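Local coordinates for protein N-acetyltransferase (Staphylococcus aureus subsp. aureus, PDB 4LUA) that probably transfers an acetyl group from acetyl-coenzyme A to an amine, as other GNAT-family N-acetyltransferases do, at residues A70-I75 / N104-Y109. Sequence-based numbering, arbitrary orientation.
Sequences AALEQI and NFIINY
The ring of Tyr109 receives one methyl of Leu72 obliquely along its CD2-CE2 side: Leu72 CD2 lies 3.8 Å from Tyr109 CD2 and 3.9 Å from Tyr109 CE2. Phe58 of strand 55-62 meets the same ring edge-to-face and also touches Ile106, while Ile56 of that strand touches both Leu72 and Tyr109. In Tyr109 CG stands anti to the backbone N (chi1 174°), which swings the ring over to the strand; tyrosine suits this partly exposed border, offering apolar ring carbons to the leucine. The same CD2 methyl of Leu72 also approaches Ile106 CG2, at 4.3 Å. Branched Ile106, one helical turn before Tyr109, thus meets Leu72 with one arm and sends its longer one the other way along the strand; with chi2 at 177° that branch is extended, and Ile106 CD1 comes to 3.8 Å from Ala70 CB. The short Ala70 suits this place, while the longer Leu72, two residues on along the same face, reaches the side chains of Ile106 and Tyr109. The contact is apolar, with Ala70, Leu72 and Ile106 buried. The segment axes run within 28° of parallel, as helix 96-112 covers one face of the four-stranded antiparallel sheet, the N-terminal part of the GNAT fold. Strands 55-62 and 83-91 flank strand 65-75, and Leu118 of strand 117-123 touches both Leu72 and Ile106, carrying the core on toward the second sheet.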
loop_
_atom_site.group_PDB
_atom_site.type_symbol
_atom_site.label_atom_id
_atom_site.label_comp_id
_atom_site.label_asym_id
_atom_site.label_seq_id
_atom_site.Cartn_x
_atom_site.Cartn_y
_atom_site.Cartn_z
ATOM N N ALA A 70 -3.713 -3.469 0.552
ATOM C CA ALA A 70 -2.626 -2.597 1.040
ATOM C C ALA A 70 -2.485 -2.886 2.523
ATOM O O ALA A 70 -3.427 -3.381 3.140
ATOM C CB ALA A 70 -2.957 -1.098 0.751
ATOM N N ALA A 71 -1.301 -2.574 3.064
ATOM C CA ALA A 71 -0.990 -2.804 4.476
ATOM C C ALA A 71 -0.606 -1.447 5.134
ATOM O O ALA A 71 -0.070 -0.523 4.502
ATOM C CB ALA A 71 0.140 -3.795 4.551
ATOM N N LEU A 72 -0.943 -1.346 6.414
ATOM C CA LEU A 72 -0.596 -0.191 7.186
ATOM C C LEU A 72 0.365 -0.750 8.234
ATOM O O LEU A 72 -0.025 -1.530 9.122
ATOM C CB LEU A 72 -1.896 0.370 7.796
ATOM C CG LEU A 72 -1.778 1.606 8.642
ATOM C CD1 LEU A 72 -1.081 2.730 7.848
ATOM C CD2 LEU A 72 -3.178 2.043 9.151
ATOM N N GLU A 73 1.617 -0.303 8.152
ATOM C CA GLU A 73 2.667 -0.825 9.037
ATOM C C GLU A 73 3.020 0.278 10.022
ATOM O O GLU A 73 3.315 1.411 9.623
ATOM C CB GLU A 73 3.903 -1.271 8.214
ATOM C CG GLU A 73 5.068 -1.732 9.131
ATOM C CD GLU A 73 6.323 -2.170 8.373
ATOM O OE1 GLU A 73 7.265 -2.683 9.021
ATOM O OE2 GLU A 73 6.386 -1.984 7.136
ATOM N N GLN A 74 2.976 -0.019 11.315
ATOM C CA GLN A 74 3.456 0.939 12.287
ATOM C C GLN A 74 4.950 0.662 12.546
ATOM O O GLN A 74 5.323 -0.450 12.999
ATOM C CB GLN A 74 2.652 0.813 13.598
ATOM C CG GLN A 74 2.324 2.147 14.296
ATOM C CD GLN A 74 0.885 2.208 14.841
ATOM O OE1 GLN A 74 0.053 1.348 14.538
ATOM N NE2 GLN A 74 0.595 3.231 15.640
ATOM N N ILE A 75 5.783 1.660 12.309
ATOM C CA ILE A 75 7.193 1.618 12.673
ATOM C C ILE A 75 7.349 2.010 14.139
ATOM O O ILE A 75 7.045 3.162 14.492
ATOM C CB ILE A 75 8.015 2.639 11.885
ATOM C CG1 ILE A 75 7.896 2.391 10.384
ATOM C CG2 ILE A 75 9.449 2.555 12.336
ATOM C CD1 ILE A 75 8.040 0.921 10.008
ATOM N N ASN A 104 -8.816 5.708 0.738
ATOM C CA ASN A 104 -9.733 6.532 1.567
ATOM C C ASN A 104 -10.172 5.771 2.834
ATOM O O ASN A 104 -10.294 6.353 3.943
ATOM C CB ASN A 104 -10.967 6.997 0.793
ATOM C CG ASN A 104 -10.746 8.328 0.115
ATOM O OD1 ASN A 104 -10.166 9.240 0.704
ATOM N ND2 ASN A 104 -11.248 8.467 -1.125
ATOM N N PHE A 105 -10.413 4.455 2.660
ATOM C CA PHE A 105 -10.686 3.657 3.840
ATOM C C PHE A 105 -9.523 3.675 4.821
ATOM O O PHE A 105 -9.773 3.833 6.033
ATOM C CB PHE A 105 -11.087 2.204 3.443
ATOM C CG PHE A 105 -10.852 1.221 4.547
ATOM C CD1 PHE A 105 -11.798 0.988 5.511
ATOM C CD2 PHE A 105 -9.606 0.608 4.633
ATOM C CE1 PHE A 105 -11.557 0.095 6.581
ATOM C CE2 PHE A 105 -9.307 -0.174 5.688
ATOM C CZ PHE A 105 -10.284 -0.439 6.694
ATOM N N ILE A 106 -8.288 3.502 4.329
ATOM C CA ILE A 106 -7.128 3.532 5.226
ATOM C C ILE A 106 -7.019 4.872 5.985
ATOM O O ILE A 106 -6.748 4.871 7.208
ATOM C CB ILE A 106 -5.831 3.142 4.483
ATOM C CG1 ILE A 106 -5.942 1.683 4.114
ATOM C CG2 ILE A 106 -4.615 3.450 5.376
ATOM C CD1 ILE A 106 -4.740 1.152 3.305
ATOM N N ILE A 107 -7.253 5.997 5.298
ATOM C CA ILE A 107 -7.255 7.294 5.978
ATOM C C ILE A 107 -8.268 7.289 7.111
ATOM O O ILE A 107 -7.962 7.705 8.275
ATOM C CB ILE A 107 -7.598 8.438 5.011
ATOM C CG1 ILE A 107 -6.457 8.646 4.012
ATOM C CG2 ILE A 107 -7.817 9.738 5.774
ATOM C CD1 ILE A 107 -6.880 9.439 2.701
ATOM N N ASN A 108 -9.509 6.811 6.837
ATOM C CA ASN A 108 -10.462 6.790 7.972
ATOM C C ASN A 108 -10.128 5.804 9.090
ATOM O O ASN A 108 -10.356 6.074 10.249
ATOM C CB ASN A 108 -11.905 6.500 7.458
ATOM C CG ASN A 108 -12.482 7.669 6.719
ATOM O OD1 ASN A 108 -12.597 8.758 7.283
ATOM N ND2 ASN A 108 -12.825 7.476 5.437
ATOM N N TYR A 109 -9.622 4.623 8.722
ATOM C CA TYR A 109 -9.196 3.657 9.715
ATOM C C TYR A 109 -8.152 4.286 10.624
ATOM O O TYR A 109 -8.190 4.179 11.867
ATOM C CB TYR A 109 -8.670 2.402 8.996
ATOM C CG TYR A 109 -8.086 1.410 9.961
ATOM C CD1 TYR A 109 -8.875 0.381 10.469
ATOM C CD2 TYR A 109 -6.745 1.521 10.344
ATOM C CE1 TYR A 109 -8.346 -0.507 11.409
ATOM C CE2 TYR A 109 -6.196 0.660 11.271
ATOM C CZ TYR A 109 -7.003 -0.357 11.796
ATOM O OH TYR A 109 -6.498 -1.269 12.719
#